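Local coordinates for protein NAD-dependent epimerase/dehydratase (Veillonella parvula DSM 2008, PDB 3R6D) that probably binds NAD(P) in a Rossmann-type domain and, as its family suggests, acts as an epimerase or dehydratase, at residues A[87-92]-A[139-144]; A[100-105]-A[146-151]; A[106-111]-A[133-138]. One frame throughout, in Å; residues are numbered along the deposited sequence.

Contact 1: residues A[87-92]-A[139-144]; sequences DMASIV and RNVLRE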
loop_
_atom_site.group_PDB
_atom_site.type_symbol
_atom_site.label_atom_id
_atom_site.label_comp_id
_atom_site.label_asym_id
_atom_site.label_seq_id
_atom_site.Cartn_x
_atom_site.Cartn_y
_atom_site.Cartn_z
ATOM N N ASP A 87 -3.432 13.428 6.698
ATOM C CA ASP A 87 -3.401 13.065 5.262
ATOM C C ASP A 87 -4.373 11.941 4.963
ATOM O O ASP A 87 -5.093 11.971 3.989
ATOM C CB ASP A 87 -2.018 12.706 4.747
ATOM C CG ASP A 87 -1.104 13.908 4.645
ATOM O OD1 ASP A 87 -1.585 15.064 4.747
ATOM O OD2 ASP A 87 0.099 13.680 4.430
HETATM N N MSE A 88 -4.430 10.951 5.844
HETATM C CA MSE A 88 -5.375 9.871 5.641
HETATM C C MSE A 88 -6.797 10.389 5.704
HETATM O O MSE A 88 -7.642 9.989 4.918
HETATM C CB MSE A 88 -5.167 8.786 6.699
HETATM C CG MSE A 88 -5.808 7.425 6.414
HETATM SE SE MSE A 88 -4.998 6.400 4.930
HETATM C CE MSE A 88 -6.535 6.807 4.186
ATOM N N ALA A 89 -7.060 11.332 6.615
ATOM C CA ALA A 89 -8.396 11.899 6.698
ATOM C C ALA A 89 -8.751 12.659 5.421
ATOM O O ALA A 89 -9.893 12.590 4.945
ATOM C CB ALA A 89 -8.538 12.808 7.937
ATOM N N SER A 90 -7.780 13.389 4.887
ATOM C CA SER A 90 -8.026 14.115 3.630
ATOM C C SER A 90 -8.314 13.156 2.469
ATOM O O SER A 90 -9.182 13.446 1.632
ATOM C CB SER A 90 -6.857 15.007 3.291
ATOM O OG SER A 90 -6.751 16.042 4.249
ATOM N N ILE A 91 -7.594 12.026 2.420
ATOM C CA ILE A 91 -7.806 11.005 1.398
ATOM C C ILE A 91 -9.203 10.393 1.568
ATOM O O ILE A 91 -9.954 10.291 0.625
ATOM C CB ILE A 91 -6.708 9.926 1.472
ATOM C CG1 ILE A 91 -5.378 10.550 1.026
ATOM C CG2 ILE A 91 -7.086 8.716 0.601
ATOM C CD1 ILE A 91 -4.188 9.696 1.366
ATOM N N VAL A 92 -9.544 10.007 2.797
ATOM C CA VAL A 92 -10.854 9.452 3.032
ATOM C C VAL A 92 -11.975 10.417 2.620
ATOM O O VAL A 92 -12.955 9.994 2.006
ATOM C CB VAL A 92 -10.979 9.042 4.511
ATOM C CG1 VAL A 92 -12.408 8.806 4.914
ATOM C CG2 VAL A 92 -10.146 7.761 4.803
ATOM N N ARG A 139 -3.775 4.519 10.228
ATOM C CA ARG A 139 -4.488 3.262 10.291
ATOM C C ARG A 139 -5.856 3.420 10.941
ATOM O O ARG A 139 -6.873 2.966 10.402
ATOM C CB ARG A 139 -3.678 2.236 11.060
ATOM C CG ARG A 139 -4.513 0.999 11.330
ATOM C CD ARG A 139 -4.011 0.254 12.491
ATOM N NE ARG A 139 -4.281 0.937 13.748
ATOM C CZ ARG A 139 -3.767 0.518 14.883
ATOM N NH1 ARG A 139 -2.960 -0.545 14.901
ATOM N NH2 ARG A 139 -4.075 1.149 16.006
ATOM N N ASN A 140 -5.901 4.104 12.095
ATOM C CA ASN A 140 -7.172 4.324 12.793
ATOM C C ASN A 140 -8.161 5.082 11.938
ATOM O O ASN A 140 -9.325 4.705 11.883
ATOM C CB ASN A 140 -6.951 5.077 14.111
ATOM C CG ASN A 140 -6.188 4.248 15.131
ATOM O OD1 ASN A 140 -6.018 3.030 14.966
ATOM N ND2 ASN A 140 -5.718 4.904 16.193
ATOM N N VAL A 141 -7.693 6.136 11.241
ATOM C CA VAL A 141 -8.606 6.909 10.390
ATOM C C VAL A 141 -9.218 5.981 9.327
ATOM O O VAL A 141 -10.416 6.040 9.026
ATOM C CB VAL A 141 -7.905 8.119 9.729
ATOM C CG1 VAL A 141 -8.773 8.717 8.600
ATOM C CG2 VAL A 141 -7.611 9.197 10.807
ATOM N N LEU A 142 -8.380 5.151 8.694
ATOM C CA LEU A 142 -8.901 4.294 7.627
ATOM C C LEU A 142 -9.877 3.232 8.164
ATOM O O LEU A 142 -10.949 3.004 7.595
ATOM C CB LEU A 142 -7.767 3.676 6.806
ATOM C CG LEU A 142 -8.200 2.860 5.602
ATOM C CD1 LEU A 142 -9.106 3.656 4.638
ATOM C CD2 LEU A 142 -6.947 2.348 4.880
ATOM N N ARG A 143 -9.532 2.617 9.294
ATOM C CA ARG A 143 -10.464 1.621 9.893
ATOM C C ARG A 143 -11.814 2.195 10.346
ATOM O O ARG A 143 -12.827 1.494 10.363
ATOM C CB ARG A 143 -9.836 0.888 11.051
ATOM C CG ARG A 143 -8.628 0.114 10.659
ATOM C CD ARG A 143 -8.082 -0.746 11.864
ATOM N NE ARG A 143 -7.906 0.009 13.139
ATOM C CZ ARG A 143 -7.294 -0.471 14.242
ATOM N NH1 ARG A 143 -6.734 -1.683 14.250
ATOM N NH2 ARG A 143 -7.225 0.273 15.345
ATOM N N GLU A 144 -11.805 3.449 10.767
ATOM C CA GLU A 144 -13.032 4.177 11.156
ATOM C C GLU A 144 -13.903 4.618 9.995
ATOM O O GLU A 144 -15.060 5.014 10.176
ATOM C CB GLU A 144 -12.676 5.413 12.006
ATOM C CG GLU A 144 -11.999 5.074 13.318
ATOM C CD GLU A 144 -11.242 6.264 13.917
ATOM O OE1 GLU A 144 -11.270 7.406 13.358
ATOM O OE2 GLU A 144 -10.599 6.029 14.966
#

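Contact 2: residues A[100-105]-A[146-151]; sequences IRRVIG and NLNYTI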
loop_
_atom_site.group_PDB
_atom_site.type_symbol
_atom_site.label_atom_id
_atom_site.label_comp_id
_atom_site.label_asym_id
_atom_site.label_seq_id
_atom_site.Cartn_x
_atom_site.Cartn_y
_atom_site.Cartn_z
ATOM N N ILE A 100 -16.051 6.855 -4.007
ATOM C CA ILE A 100 -15.051 5.806 -4.279
ATOM C C ILE A 100 -15.007 4.906 -3.065
ATOM O O ILE A 100 -14.808 5.404 -1.952
ATOM C CB ILE A 100 -13.638 6.420 -4.497
ATOM C CG1 ILE A 100 -13.660 7.554 -5.546
ATOM C CG2 ILE A 100 -12.622 5.300 -4.870
ATOM C CD1 ILE A 100 -14.267 7.163 -6.928
ATOM N N ARG A 101 -15.245 3.617 -3.260
ATOM C CA ARG A 101 -15.367 2.684 -2.132
ATOM C C ARG A 101 -14.099 1.880 -1.842
ATOM O O ARG A 101 -13.762 1.644 -0.661
ATOM C CB ARG A 101 -16.529 1.712 -2.379
ATOM C CG ARG A 101 -17.815 2.408 -2.780
ATOM C CD ARG A 101 -18.345 3.250 -1.644
ATOM N NE ARG A 101 -18.685 2.397 -0.512
ATOM C CZ ARG A 101 -18.411 2.680 0.762
ATOM N NH1 ARG A 101 -17.799 3.803 1.100
ATOM N NH2 ARG A 101 -18.750 1.827 1.697
ATOM N N ARG A 102 -13.398 1.455 -2.896
ATOM C CA ARG A 102 -12.323 0.438 -2.737
ATOM C C ARG A 102 -10.948 1.062 -2.569
ATOM O O ARG A 102 -10.510 1.845 -3.437
ATOM C CB ARG A 102 -12.328 -0.508 -3.928
ATOM C CG ARG A 102 -11.421 -1.718 -3.752
ATOM C CD ARG A 102 -12.092 -2.784 -2.905
ATOM N NE ARG A 102 -11.187 -3.940 -2.734
ATOM C CZ ARG A 102 -10.280 -4.100 -1.758
ATOM N NH1 ARG A 102 -10.189 -3.235 -0.742
ATOM N NH2 ARG A 102 -9.464 -5.143 -1.815
ATOM N N VAL A 103 -10.289 0.755 -1.448
ATOM C CA VAL A 103 -8.961 1.332 -1.184
ATOM C C VAL A 103 -8.045 0.242 -0.637
ATOM O O VAL A 103 -8.441 -0.527 0.241
ATOM C CB VAL A 103 -9.075 2.623 -0.300
ATOM C CG1 VAL A 103 -9.691 2.351 1.051
ATOM C CG2 VAL A 103 -7.737 3.325 -0.199
ATOM N N ILE A 104 -6.818 0.163 -1.169
ATOM C CA ILE A 104 -5.784 -0.719 -0.643
ATOM C C ILE A 104 -4.649 0.182 -0.178
ATOM O O ILE A 104 -4.165 1.002 -0.959
ATOM C CB ILE A 104 -5.288 -1.701 -1.739
ATOM C CG1 ILE A 104 -6.424 -2.620 -2.188
ATOM C CG2 ILE A 104 -4.097 -2.512 -1.218
ATOM C CD1 ILE A 104 -6.164 -3.337 -3.501
ATOM N N GLY A 105 -4.221 0.040 1.074
ATOM C CA GLY A 105 -3.205 0.920 1.632
ATOM C C GLY A 105 -2.104 0.140 2.324
ATOM O O GLY A 105 -2.351 -0.938 2.875
ATOM N N ASN A 146 -15.886 4.278 6.364
ATOM C CA ASN A 146 -16.822 3.363 5.833
ATOM C C ASN A 146 -16.353 2.696 4.531
ATOM O O ASN A 146 -17.114 2.017 3.841
ATOM C CB ASN A 146 -18.102 4.206 5.613
ATOM C CG ASN A 146 -17.827 5.529 4.770
ATOM O OD1 ASN A 146 -16.995 5.503 3.851
ATOM N ND2 ASN A 146 -18.486 6.668 5.111
ATOM N N LEU A 147 -15.068 2.925 4.178
ATOM C CA LEU A 147 -14.543 2.485 2.894
ATOM C C LEU A 147 -14.340 0.980 2.900
ATOM O O LEU A 147 -14.109 0.356 3.970
ATOM C CB LEU A 147 -13.206 3.179 2.561
ATOM C CG LEU A 147 -13.309 4.694 2.442
ATOM C CD1 LEU A 147 -11.945 5.334 2.337
ATOM C CD2 LEU A 147 -14.165 5.103 1.227
ATOM N N ASN A 148 -14.371 0.371 1.718
ATOM C CA ASN A 148 -14.020 -1.015 1.589
ATOM C C ASN A 148 -12.490 -1.113 1.487
ATOM O O ASN A 148 -11.915 -1.168 0.384
ATOM C CB ASN A 148 -14.688 -1.666 0.392
ATOM C CG ASN A 148 -14.311 -3.119 0.274
ATOM O OD1 ASN A 148 -13.728 -3.678 1.216
ATOM N ND2 ASN A 148 -14.533 -3.722 -0.885
ATOM N N TYR A 149 -11.832 -1.084 2.656
ATOM C CA TYR A 149 -10.383 -1.020 2.739
ATOM C C TYR A 149 -9.752 -2.387 2.843
ATOM O O TYR A 149 -10.323 -3.326 3.436
ATOM C CB TYR A 149 -9.935 -0.127 3.917
ATOM C CG TYR A 149 -10.242 -0.703 5.280
ATOM C CD1 TYR A 149 -9.375 -1.626 5.859
ATOM C CD2 TYR A 149 -11.374 -0.308 6.008
ATOM C CE1 TYR A 149 -9.620 -2.185 7.101
ATOM C CE2 TYR A 149 -11.639 -0.847 7.268
ATOM C CZ TYR A 149 -10.742 -1.784 7.801
ATOM O OH TYR A 149 -10.940 -2.351 9.056
ATOM N N THR A 150 -8.523 -2.467 2.328
ATOM C CA THR A 150 -7.604 -3.527 2.747
ATOM C C THR A 150 -6.322 -2.839 3.192
ATOM O O THR A 150 -5.704 -2.111 2.385
ATOM C CB THR A 150 -7.237 -4.494 1.585
ATOM O OG1 THR A 150 -8.415 -4.877 0.852
ATOM C CG2 THR A 150 -6.507 -5.705 2.134
ATOM N N ILE A 151 -5.940 -3.038 4.449
ATOM C CA ILE A 151 -4.653 -2.557 4.932
ATOM C C ILE A 151 -3.671 -3.693 4.783
ATOM O O ILE A 151 -3.971 -4.832 5.168
ATOM C CB ILE A 151 -4.767 -2.065 6.382
ATOM C CG1 ILE A 151 -5.663 -0.798 6.442
ATOM C CG2 ILE A 151 -3.369 -1.841 6.976
ATOM C CD1 ILE A 151 -6.098 -0.455 7.848
#

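Contact 3: residues A[106-111]-A[133-138]; sequences VSMAGL and QGERQA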
loop_
_atom_site.group_PDB
_atom_site.type_symbol
_atom_site.label_atom_id
_atom_site.label_comp_id
_atom_site.label_asym_id
_atom_site.label_seq_id
_atom_site.Cartn_x
_atom_site.Cartn_y
_atom_site.Cartn_z
ATOM N N VAL A 106 -0.896 0.699 2.329
ATOM C CA VAL A 106 0.259 0.117 2.953
ATOM C C VAL A 106 0.536 0.724 4.312
ATOM O O VAL A 106 0.716 1.939 4.416
ATOM C CB VAL A 106 1.466 0.290 2.026
ATOM C CG1 VAL A 106 2.740 0.043 2.768
ATOM C CG2 VAL A 106 1.320 -0.669 0.824
ATOM N N SER A 107 0.627 -0.134 5.328
ATOM C CA SER A 107 0.974 0.264 6.681
ATOM C C SER A 107 2.079 -0.628 7.191
ATOM O O SER A 107 2.664 -1.414 6.446
ATOM C CB SER A 107 -0.302 0.191 7.522
ATOM O OG SER A 107 -0.112 0.665 8.825
HETATM N N MSE A 108 2.434 -0.464 8.452
HETATM C CA MSE A 108 3.541 -1.223 9.035
HETATM C C MSE A 108 2.997 -2.344 9.919
HETATM O O MSE A 108 2.025 -2.176 10.680
HETATM C CB MSE A 108 4.493 -0.315 9.825
HETATM C CG MSE A 108 3.847 0.440 10.942
HETATM SE SE MSE A 108 5.164 1.435 12.026
HETATM C CE MSE A 108 5.938 -0.091 12.936
ATOM N N ALA A 109 3.665 -3.483 9.856
ATOM C CA ALA A 109 3.463 -4.531 10.844
ATOM C C ALA A 109 4.031 -4.089 12.208
ATOM O O ALA A 109 5.000 -3.322 12.270
ATOM C CB ALA A 109 4.152 -5.800 10.385
ATOM N N GLY A 110 3.417 -4.590 13.272
ATOM C CA GLY A 110 3.880 -4.385 14.633
ATOM C C GLY A 110 3.000 -3.515 15.491
ATOM O O GLY A 110 3.239 -3.441 16.708
ATOM N N LEU A 111 1.978 -2.883 14.895
ATOM C CA LEU A 111 1.035 -1.983 15.623
ATOM C C LEU A 111 -0.241 -2.678 16.179
ATOM O O LEU A 111 -1.107 -2.020 16.778
ATOM C CB LEU A 111 0.629 -0.815 14.739
ATOM C CG LEU A 111 1.704 0.020 14.081
ATOM C CD1 LEU A 111 1.011 1.121 13.283
ATOM C CD2 LEU A 111 2.689 0.558 15.150
ATOM N N GLN A 133 3.712 6.691 15.514
ATOM C CA GLN A 133 2.453 7.287 15.918
ATOM C C GLN A 133 1.625 7.776 14.740
ATOM O O GLN A 133 0.412 7.634 14.746
ATOM C CB GLN A 133 2.692 8.366 16.968
ATOM C CG GLN A 133 3.313 7.678 18.178
ATOM C CD GLN A 133 3.409 8.520 19.427
ATOM O OE1 GLN A 133 3.485 9.746 19.370
ATOM N NE2 GLN A 133 3.416 7.851 20.574
ATOM N N GLY A 134 2.290 8.354 13.735
ATOM C CA GLY A 134 1.607 8.783 12.520
ATOM C C GLY A 134 1.022 7.558 11.784
ATOM O O GLY A 134 -0.116 7.609 11.297
ATOM N N GLU A 135 1.794 6.460 11.724
ATOM C CA GLU A 135 1.250 5.222 11.130
ATOM C C GLU A 135 0.021 4.719 11.889
ATOM O O GLU A 135 -0.989 4.322 11.289
ATOM C CB GLU A 135 2.323 4.129 11.056
ATOM C CG GLU A 135 3.373 4.389 9.972
ATOM C CD GLU A 135 3.072 3.768 8.625
ATOM O OE1 GLU A 135 2.377 2.733 8.540
ATOM O OE2 GLU A 135 3.586 4.339 7.638
ATOM N N ARG A 136 0.092 4.759 13.225
ATOM C CA ARG A 136 -1.060 4.351 14.010
ATOM C C ARG A 136 -2.311 5.222 13.724
ATOM O O ARG A 136 -3.421 4.702 13.554
ATOM C CB ARG A 136 -0.709 4.364 15.507
ATOM C CG ARG A 136 -1.771 3.802 16.365
ATOM C CD ARG A 136 -1.332 3.760 17.809
ATOM N NE ARG A 136 -0.337 2.721 18.040
ATOM C CZ ARG A 136 0.930 2.927 18.397
ATOM N NH1 ARG A 136 1.380 4.174 18.588
ATOM N NH2 ARG A 136 1.734 1.885 18.598
ATOM N N GLN A 137 -2.118 6.549 13.689
ATOM C CA GLN A 137 -3.240 7.450 13.463
ATOM C C GLN A 137 -3.839 7.262 12.063
ATOM O O GLN A 137 -5.054 7.241 11.934
ATOM C CB GLN A 137 -2.829 8.906 13.706
ATOM C CG GLN A 137 -2.642 9.200 15.218
ATOM C CD GLN A 137 -2.368 10.660 15.562
ATOM O OE1 GLN A 137 -1.624 11.327 14.856
ATOM N NE2 GLN A 137 -2.958 11.158 16.687
ATOM N N ALA A 138 -2.995 7.109 11.030
ATOM C CA ALA A 138 -3.479 6.852 9.658
ATOM C C ALA A 138 -4.282 5.561 9.554
ATOM O O ALA A 138 -5.369 5.535 8.962
ATOM C CB ALA A 138 -2.318 6.813 8.694
HETATM O O HOH W 1 2.896 3.429 5.198
HETATM O O HOH W 2 -0.775 3.266 8.796
HETATM O O HOH W 3 0.463 -0.599 19.100
HETATM O O HOH W 4 -2.095 0.349 18.027
#

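Contact 1: residues A[87-92]-A[139-144]
Both central residues turn a branch anti to their backbone nitrogen: CG of M88, a selenomethionine, by chi1 of -164°, and CG1 of V141 by 167°. M88 then bends twice further out, so its chain runs past V141 in the opposite sense, with CG of M88 3.9 Å from CG1 of V141. The end of M88 goes on to L142, whose chain it crosses obliquely, the CE methyl of M88 lying 4.1 Å from CD1 of L142.

V141 makes the most central contact. CG1 of V141 settles against the backbone of the facing helix, 3.7 Å from the amide N of A89. The same CG1 of V141 keeps CB of A89 at 4.2 Å. One turn later V92 crosses V141 obliquely and uses its CG2, the branch beside its own backbone nitrogen, to reach CG1 of V141 at 4.1 Å and also CD1 of L142. The two helices run nearly alongside, their short axes 25° from parallel and 8.8 Å apart at the closest, and at this separation the side chains of M88, V92, V141 and L142 meet between them. L142 continues inward onto Y149 and I151 of strand 148-158, tying the helix pair to the sheet beneath.

The polar side chains of helix 139-144 take no part in the contact with helix 87-92. R139 holds OD1 of N140 side-on with NE and NH2, the latter at 2.9 Å and in the amide plane on a lone pair, while its NH1 bonds to O of L111. CZ of R143 lies over one face of the R139 guanidinium, off-centre toward the rim, and OD1 of N140 probably eases the repulsion between these like charges.

No hydrogen bond spans the two helices: they meet through the methyls of V92, V141 and L142, CB of A89 and the carbon atoms of M88, which implies a join made by shape and burial of apolar surface rather than by charge.

Contact 2: residues A[100-105]-A[146-151]
R102 lies obliquely across the neighbouring strand, its guanidinium pointing end-on at the hydroxyl of T150. NH1 and NH2 of R102 both donate to OG1 of T150, each at 2.9 Å, and the oxygen sits nearly in the guanidinium plane. NH1 of R102 gives a second bond, also 2.9 Å, to the carbonyl O of N148, this time from above the carbonyl plane. On the way, CD of R102 passes 3.3 Å from ND2 of N148, with the guanidinium and the amide only 23° apart in tilt. OG1 of T150 in turn bonds to the carbonyl oxygen of F201, and NE of R102 forms a salt bridge with E198, which probably offsets the buried charge; held on several sides, the group is probably fixed in rotation.

R101, at the exposed start of the pair, behaves differently. It curls back, crosses N146 at about a right angle with the flat groups 61° apart, and donates from NH2 to the backbone O of N146 at 2.7 Å; the bond from its NH1 to OD1 of N146 is weak.

On the other face of the sheet V103 sets CG1 in the crowded position between its backbone nitrogen and carbonyl, and this methyl meets CB of Y149 at 3.8 Å and CB of L147. CD2 of L147 also comes up to the carbonyl O of I100.

Backbone bonds run the length of the pair: R101 O takes N148 N, N148 O takes V103 N at 3.1 Å, V103 O takes T150 N, and T150 O takes G105 N at 2.9 Å. The strands run 13° from parallel, in register from R102 with N148 to G105 with I151. The connection between them runs through helices 117-125 and 129-144; strand, helix 129-144 and strand make a beta-alpha-beta crossover of the Rossmann fold.

Contact 3: residues A[106-111]-A[133-138]
The guanidinium of R136 has a water at its edge, in plane, accepting from NE of R136 at 3.0 Å and donating to the carbonyl O of L111 at 2.9 Å. A second water does the same from NH2 of R136, at 2.8 Å, to that same oxygen, so two waters side by side couple the arginine to the turn after the strand. CD2 of L111 comes obliquely at this group, while CD1 of L111 presses on the helix backbone, 3.8 Å from N of R136.

The carboxylate of E135 is the other flat group. CG stands beside the backbone nitrogen, and a sharp bend at chi2 of -92° turns the acid toward the strand. OE1 of E135 lies 3.2 Å from N of M108 and near OG of S107; OE2 of E135 receives a water at 2.7 Å which also donates to O of V106. A further water links OG of S107 with the backbone O of E135.

Here the strand 102-108 of the Rossmann fold ends against helix 129-144. With Y131 four residues before E135, the spacing recalls the YxxxK of short-chain dehydrogenases, a glutamate standing where the lysine would be; no catalytic role is thereby established.

M108, a selenomethionine, crosses E135 obliquely, SE of M108 lying 4.0 Å from CG of E135, and its far end goes on to Y131 and F124. An alanine here in place of E135 removes the carboxylate and CG, and would probably leave the water at V106 without its second acceptor, take OE1 from beside S107 and M108, and slacken the packing against SE of M108.

Overall arrangement
Contact 2 is the core of the three, a parallel strand pair whose backbone bonds are reinforced by a largely buried arginine. Contact 3 is also buried, but lies at the strand's C-terminal end, where a glutamate and waters connect the strand end to the helix. Contact 1, only partly buried, joins two helices on the same side of the sheet mainly through apolar side chains. Strand 102-108 serves contacts 2 and 3, and helix 129-144 serves contacts 1 and 3. That helix touches strand 148-158 through L142 and R143, which brings contact 1 against contact 2. I151 against S107 bridges contacts 2 and 3, and R139 ties contact 1 to L111 of contact 3.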